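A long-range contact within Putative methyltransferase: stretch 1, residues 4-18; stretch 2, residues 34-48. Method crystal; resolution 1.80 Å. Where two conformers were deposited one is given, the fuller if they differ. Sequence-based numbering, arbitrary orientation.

Stretch 1, residues 4-18: MLFDEKEILAITRWA
Stretch 2 34-48: NDIPPEYRAAVATQI

Two stretches of one chain, each leading into a helix, meet at a mainly apolar interface burying 685 Å² summed over both sides, with one hydrogen bond across it, from Tyr-40 to Glu-10. Stretch 1 runs extended through Leu-5 (phi/psi -100/144) and Phe-6 (-118/147), then is helical from Glu-8 through Ala-18 and beyond; stretch 2 reaches its helix, which continues past Ile-48, through Ile-36 (-82/124) and Pro-37 (-61/150). The axes approach to 8.9 Å and their N-to-C directions differ by 58° (signed crossing angle -58°). The closest CA pair is Ala-18 CA and Val-44 CA, 5.3 Å apart; the short Ala-18 side chain packs there, with Ala-18 CB 4.1 Å from Gln-47 CB and 4.3 Å from both Val-44 CG1 and Ile-48 CG1.

One turn earlier, Ile-14 (m, t) is a knob in a hole formed by Tyr-40, Ala-43, Val-44 and Gln-47. Its CD1 reaches Ala-43 CB at 3.7 Å, and its CG2 meets Val-44 CG2 (Val-44 chi1 t) at 4.0 Å.

Trp-17 (chi1 m, chi2 -43°) has the largest area covered by the other stretch, 118 Å². Ile-36 (m, t) places CG1 over a face of its indole, 4.1 Å from the five-membered ring centroid and 21° off the normal, a CH-pi contact. Trp-17 CH2 packs 3.4 Å from Pro-37 CD, and Trp-17 CZ3 lies 3.7 Å from Tyr-40 CB, so the indole spans Ile-36, Pro-37 and the base of the Tyr-40 side chain.

Tyr-40 (chi1 m, chi2 -64°) joins apolar packing to polar pairing. Its ring is oblique to the six-membered ring of Trp-17 (centroids 5.6 Å, planes 35°) and to that of Phe-6 (5.9 Å, 53°), while Tyr-40 OH donates to Glu-10 OE2 at a short 2.5 Å. Glu-10 (m, t, chi3 -55°) is held by a reciprocal pair at its helix start: Asp-7 N donates to Glu-10 OE1 at 2.9 Å, and Glu-10 N donates to Asp-7 OD1 at 3.0 Å, the latter an N-cap bond with Asp-7 chi1 p. Glu-10 OE1 thus accepts from the Asp-7 backbone N and Glu-10 OE2 from Tyr-40 OH.

Phe-6 (chi1 m, chi2 121°) extends the packing before the helix, with CE1 3.6 Å from Ala-43 CB. Selenomethionine Met-4 (m, t, p) is exposed, yet its SE is 3.0 Å from Glu-39 O and its CE 4.1 Å from Tyr-40 CE1.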

# COMPACT_ATOMS: atom_id res chain seq x y z
N MSE A 4 -5.12 25.22 -19.12
CA MSE A 4 -4.55 26.49 -18.57
C MSE A 4 -3.49 26.26 -17.51
O MSE A 4 -3.81 25.65 -16.45
CB MSE A 4 -5.66 27.32 -17.95
CG MSE A 4 -6.36 28.19 -18.90
SE MSE A 4 -7.33 29.45 -17.83
CE MSE A 4 -6.01 30.90 -17.61
N LEU A 5 -2.25 26.71 -17.76
CA LEU A 5 -1.18 26.60 -16.73
C LEU A 5 -1.01 27.92 -16.01
O LEU A 5 -1.10 28.98 -16.62
CB LEU A 5 0.15 26.09 -17.31
CG LEU A 5 0.20 24.56 -17.28
CD1 LEU A 5 -0.69 23.98 -18.36
CD2 LEU A 5 1.58 23.97 -17.36
N PHE A 6 -0.73 27.84 -14.71
CA PHE A 6 -0.75 29.01 -13.85
C PHE A 6 0.60 29.31 -13.25
O PHE A 6 1.35 28.39 -12.95
CB PHE A 6 -1.81 28.81 -12.75
CG PHE A 6 -3.19 28.61 -13.31
CD1 PHE A 6 -3.91 27.46 -13.03
CD2 PHE A 6 -3.77 29.57 -14.15
CE1 PHE A 6 -5.17 27.25 -13.58
CE2 PHE A 6 -5.02 29.37 -14.71
CZ PHE A 6 -5.73 28.21 -14.42
N ASP A 7 0.91 30.59 -13.05
CA ASP A 7 2.14 30.95 -12.35
C ASP A 7 1.84 31.10 -10.88
O ASP A 7 0.68 30.93 -10.46
CB ASP A 7 2.83 32.20 -12.94
CG ASP A 7 2.01 33.48 -12.81
OD1 ASP A 7 1.03 33.57 -12.01
OD2 ASP A 7 2.37 34.46 -13.51
N GLU A 8 2.86 31.40 -10.09
CA GLU A 8 2.66 31.50 -8.64
C GLU A 8 1.56 32.50 -8.26
O GLU A 8 0.71 32.21 -7.39
CB GLU A 8 3.98 31.84 -7.95
CG GLU A 8 3.90 32.12 -6.44
CD GLU A 8 3.41 30.92 -5.59
OE1 GLU A 8 3.25 29.78 -6.08
OE2 GLU A 8 3.18 31.13 -4.39
N LYS A 9 1.59 33.69 -8.87
CA LYS A 9 0.58 34.71 -8.56
C LYS A 9 -0.86 34.20 -8.81
O LYS A 9 -1.77 34.45 -8.02
CB LYS A 9 0.90 35.95 -9.40
CG LYS A 9 0.05 37.16 -9.08
CD LYS A 9 0.58 38.34 -9.94
CE LYS A 9 -0.53 39.34 -10.24
NZ LYS A 9 -0.81 40.10 -9.00
N GLU A 10 -1.05 33.49 -9.91
CA GLU A 10 -2.36 32.96 -10.27
C GLU A 10 -2.78 31.82 -9.34
O GLU A 10 -3.96 31.74 -8.95
CB GLU A 10 -2.37 32.47 -11.73
CG GLU A 10 -2.23 33.60 -12.77
CD GLU A 10 -2.03 33.07 -14.16
OE1 GLU A 10 -1.09 32.28 -14.33
OE2 GLU A 10 -2.81 33.43 -15.06
N ILE A 11 -1.82 30.98 -8.94
CA ILE A 11 -2.13 29.90 -7.98
C ILE A 11 -2.55 30.48 -6.65
O ILE A 11 -3.52 30.03 -6.07
CB ILE A 11 -0.94 28.93 -7.81
CG1 ILE A 11 -0.71 28.21 -9.15
CG2 ILE A 11 -1.21 27.90 -6.66
CD1 ILE A 11 0.63 27.44 -9.26
N LEU A 12 -1.84 31.50 -6.19
CA LEU A 12 -2.26 32.17 -4.97
C LEU A 12 -3.69 32.73 -5.08
O LEU A 12 -4.47 32.57 -4.13
CB LEU A 12 -1.29 33.27 -4.57
CG LEU A 12 0.06 32.81 -4.01
CD1 LEU A 12 1.06 33.99 -4.12
CD2 LEU A 12 -0.05 32.31 -2.57
N ALA A 13 -4.02 33.36 -6.20
CA ALA A 13 -5.37 33.90 -6.39
C ALA A 13 -6.39 32.77 -6.42
O ALA A 13 -7.44 32.87 -5.80
CB ALA A 13 -5.47 34.73 -7.68
N ILE A 14 -6.09 31.71 -7.17
CA ILE A 14 -7.05 30.61 -7.29
C ILE A 14 -7.37 29.99 -5.93
O ILE A 14 -8.55 29.73 -5.62
CB ILE A 14 -6.60 29.56 -8.34
CG1 ILE A 14 -6.70 30.18 -9.73
CG2 ILE A 14 -7.44 28.26 -8.22
CD1 ILE A 14 -5.75 29.45 -10.79
N THR A 15 -6.34 29.78 -5.10
CA THR A 15 -6.58 29.21 -3.77
C THR A 15 -7.30 30.19 -2.85
O THR A 15 -8.12 29.76 -2.03
CB THR A 15 -5.28 28.72 -3.10
OG1 THR A 15 -4.34 29.80 -3.01
CG2 THR A 15 -4.62 27.61 -3.93
N ARG A 16 -6.98 31.49 -2.95
CA ARG A 16 -7.75 32.51 -2.19
C ARG A 16 -9.23 32.49 -2.61
O ARG A 16 -10.14 32.49 -1.75
CB ARG A 16 -7.06 33.89 -2.34
CG ARG A 16 -7.85 35.16 -1.91
CD ARG A 16 -6.98 36.42 -2.14
NE ARG A 16 -6.67 36.65 -3.56
CZ ARG A 16 -7.49 37.26 -4.42
NH1 ARG A 16 -7.11 37.45 -5.69
NH2 ARG A 16 -8.66 37.75 -4.00
N TRP A 17 -9.50 32.43 -3.92
CA TRP A 17 -10.90 32.40 -4.39
C TRP A 17 -11.63 31.10 -3.99
O TRP A 17 -12.81 31.14 -3.61
CB TRP A 17 -10.98 32.58 -5.90
CG TRP A 17 -10.64 33.98 -6.38
CD1 TRP A 17 -11.04 35.19 -5.84
CD2 TRP A 17 -9.88 34.29 -7.54
NE1 TRP A 17 -10.52 36.23 -6.60
CE2 TRP A 17 -9.82 35.70 -7.65
CE3 TRP A 17 -9.22 33.51 -8.51
CZ2 TRP A 17 -9.12 36.36 -8.69
CZ3 TRP A 17 -8.52 34.15 -9.55
CH2 TRP A 17 -8.49 35.57 -9.64
N ALA A 18 -10.93 29.96 -4.07
CA ALA A 18 -11.50 28.65 -3.65
C ALA A 18 -11.93 28.67 -2.20
O ALA A 18 -12.95 28.06 -1.84
CB ALA A 18 -10.51 27.54 -3.85
N ASN A 34 -19.52 36.17 -8.01
CA ASN A 34 -18.25 36.34 -7.38
C ASN A 34 -17.36 37.21 -8.29
O ASN A 34 -17.72 37.57 -9.41
CB ASN A 34 -17.61 34.97 -7.11
CG ASN A 34 -17.47 34.14 -8.35
OD1 ASN A 34 -16.85 34.57 -9.32
ND2 ASN A 34 -18.08 32.95 -8.34
N ASP A 35 -16.22 37.53 -7.74
CA ASP A 35 -15.17 38.39 -8.32
C ASP A 35 -14.08 37.62 -9.07
O ASP A 35 -12.98 38.15 -9.30
CB ASP A 35 -14.53 39.20 -7.21
CG ASP A 35 -15.51 40.15 -6.56
OD1 ASP A 35 -16.38 40.69 -7.27
OD2 ASP A 35 -15.39 40.34 -5.34
N ILE A 36 -14.37 36.38 -9.42
CA ILE A 36 -13.40 35.57 -10.15
C ILE A 36 -13.46 35.91 -11.63
O ILE A 36 -14.52 35.81 -12.25
CB ILE A 36 -13.66 34.06 -9.96
CG1 ILE A 36 -13.81 33.69 -8.48
CG2 ILE A 36 -12.56 33.22 -10.66
CD1 ILE A 36 -14.44 32.33 -8.27
N PRO A 37 -12.31 36.30 -12.23
CA PRO A 37 -12.35 36.58 -13.66
C PRO A 37 -12.76 35.31 -14.40
O PRO A 37 -12.49 34.20 -13.91
CB PRO A 37 -10.90 36.95 -13.99
CG PRO A 37 -10.36 37.49 -12.74
CD PRO A 37 -11.04 36.70 -11.63
N PRO A 38 -13.44 35.47 -15.55
CA PRO A 38 -13.97 34.33 -16.32
C PRO A 38 -12.94 33.25 -16.55
O PRO A 38 -13.25 32.06 -16.39
CB PRO A 38 -14.36 34.97 -17.65
CG PRO A 38 -14.66 36.38 -17.34
CD PRO A 38 -13.68 36.75 -16.25
N GLU A 39 -11.72 33.65 -16.92
CA GLU A 39 -10.68 32.68 -17.28
C GLU A 39 -10.17 31.80 -16.12
O GLU A 39 -9.50 30.81 -16.35
CB GLU A 39 -9.52 33.37 -18.02
CG GLU A 39 -8.66 34.31 -17.21
CD GLU A 39 -9.20 35.77 -17.18
OE1 GLU A 39 -10.42 36.01 -17.37
OE2 GLU A 39 -8.38 36.68 -16.95
N TYR A 40 -10.49 32.18 -14.87
CA TYR A 40 -10.07 31.42 -13.69
C TYR A 40 -11.19 30.62 -13.01
O TYR A 40 -10.94 29.87 -12.08
CB TYR A 40 -9.40 32.35 -12.62
CG TYR A 40 -8.16 33.05 -13.15
CD1 TYR A 40 -7.04 32.32 -13.53
CD2 TYR A 40 -8.12 34.44 -13.26
CE1 TYR A 40 -5.92 32.95 -14.02
CE2 TYR A 40 -7.00 35.09 -13.73
CZ TYR A 40 -5.90 34.33 -14.14
OH TYR A 40 -4.78 34.96 -14.63
N ARG A 41 -12.43 30.79 -13.47
CA ARG A 41 -13.55 30.11 -12.79
C ARG A 41 -13.47 28.57 -12.83
O ARG A 41 -13.73 27.91 -11.82
CB ARG A 41 -14.87 30.62 -13.36
CG ARG A 41 -15.17 32.03 -12.87
CD ARG A 41 -16.38 32.61 -13.55
NE ARG A 41 -16.68 33.88 -12.90
CZ ARG A 41 -17.86 34.50 -12.97
NH1 ARG A 41 -18.85 33.95 -13.65
NH2 ARG A 41 -18.04 35.64 -12.32
N ALA A 42 -13.11 28.00 -13.98
CA ALA A 42 -12.92 26.55 -14.06
C ALA A 42 -11.87 26.05 -13.05
O ALA A 42 -12.11 25.04 -12.36
CB ALA A 42 -12.56 26.08 -15.50
N ALA A 43 -10.73 26.74 -12.96
CA ALA A 43 -9.68 26.36 -12.02
C ALA A 43 -10.20 26.40 -10.58
O ALA A 43 -9.92 25.51 -9.79
CB ALA A 43 -8.45 27.28 -12.17
N VAL A 44 -10.92 27.48 -10.22
CA VAL A 44 -11.50 27.57 -8.87
C VAL A 44 -12.55 26.47 -8.65
O VAL A 44 -12.53 25.79 -7.61
CB VAL A 44 -12.10 28.98 -8.56
CG1 VAL A 44 -12.81 28.97 -7.21
CG2 VAL A 44 -10.97 30.07 -8.58
N ALA A 45 -13.46 26.30 -9.61
CA ALA A 45 -14.46 25.23 -9.52
C ALA A 45 -13.81 23.88 -9.36
O ALA A 45 -14.29 23.06 -8.57
CB ALA A 45 -15.38 25.23 -10.74
N THR A 46 -12.73 23.65 -10.10
CA THR A 46 -12.01 22.37 -10.02
C THR A 46 -11.48 22.11 -8.61
O THR A 46 -11.61 20.99 -8.12
CB THR A 46 -10.86 22.29 -11.06
OG1 THR A 46 -11.42 22.35 -12.39
CG2 THR A 46 -10.07 21.02 -10.91
N GLN A 47 -10.89 23.13 -7.97
CA GLN A 47 -10.38 23.00 -6.60
C GLN A 47 -11.51 22.70 -5.61
O GLN A 47 -11.39 21.79 -4.77
CB GLN A 47 -9.60 24.23 -6.14
CG GLN A 47 -8.31 24.49 -6.90
CD GLN A 47 -7.36 23.30 -6.86
OE1 GLN A 47 -6.86 22.94 -5.80
NE2 GLN A 47 -7.09 22.69 -8.02
N ILE A 48 -12.61 23.44 -5.74
CA ILE A 48 -13.78 23.19 -4.91
C ILE A 48 -14.33 21.77 -5.14
O ILE A 48 -14.57 21.05 -4.17
CB ILE A 48 -14.86 24.28 -5.08
CG1 ILE A 48 -14.32 25.61 -4.54
CG2 ILE A 48 -16.16 23.88 -4.39
CD1 ILE A 48 -15.15 26.87 -4.91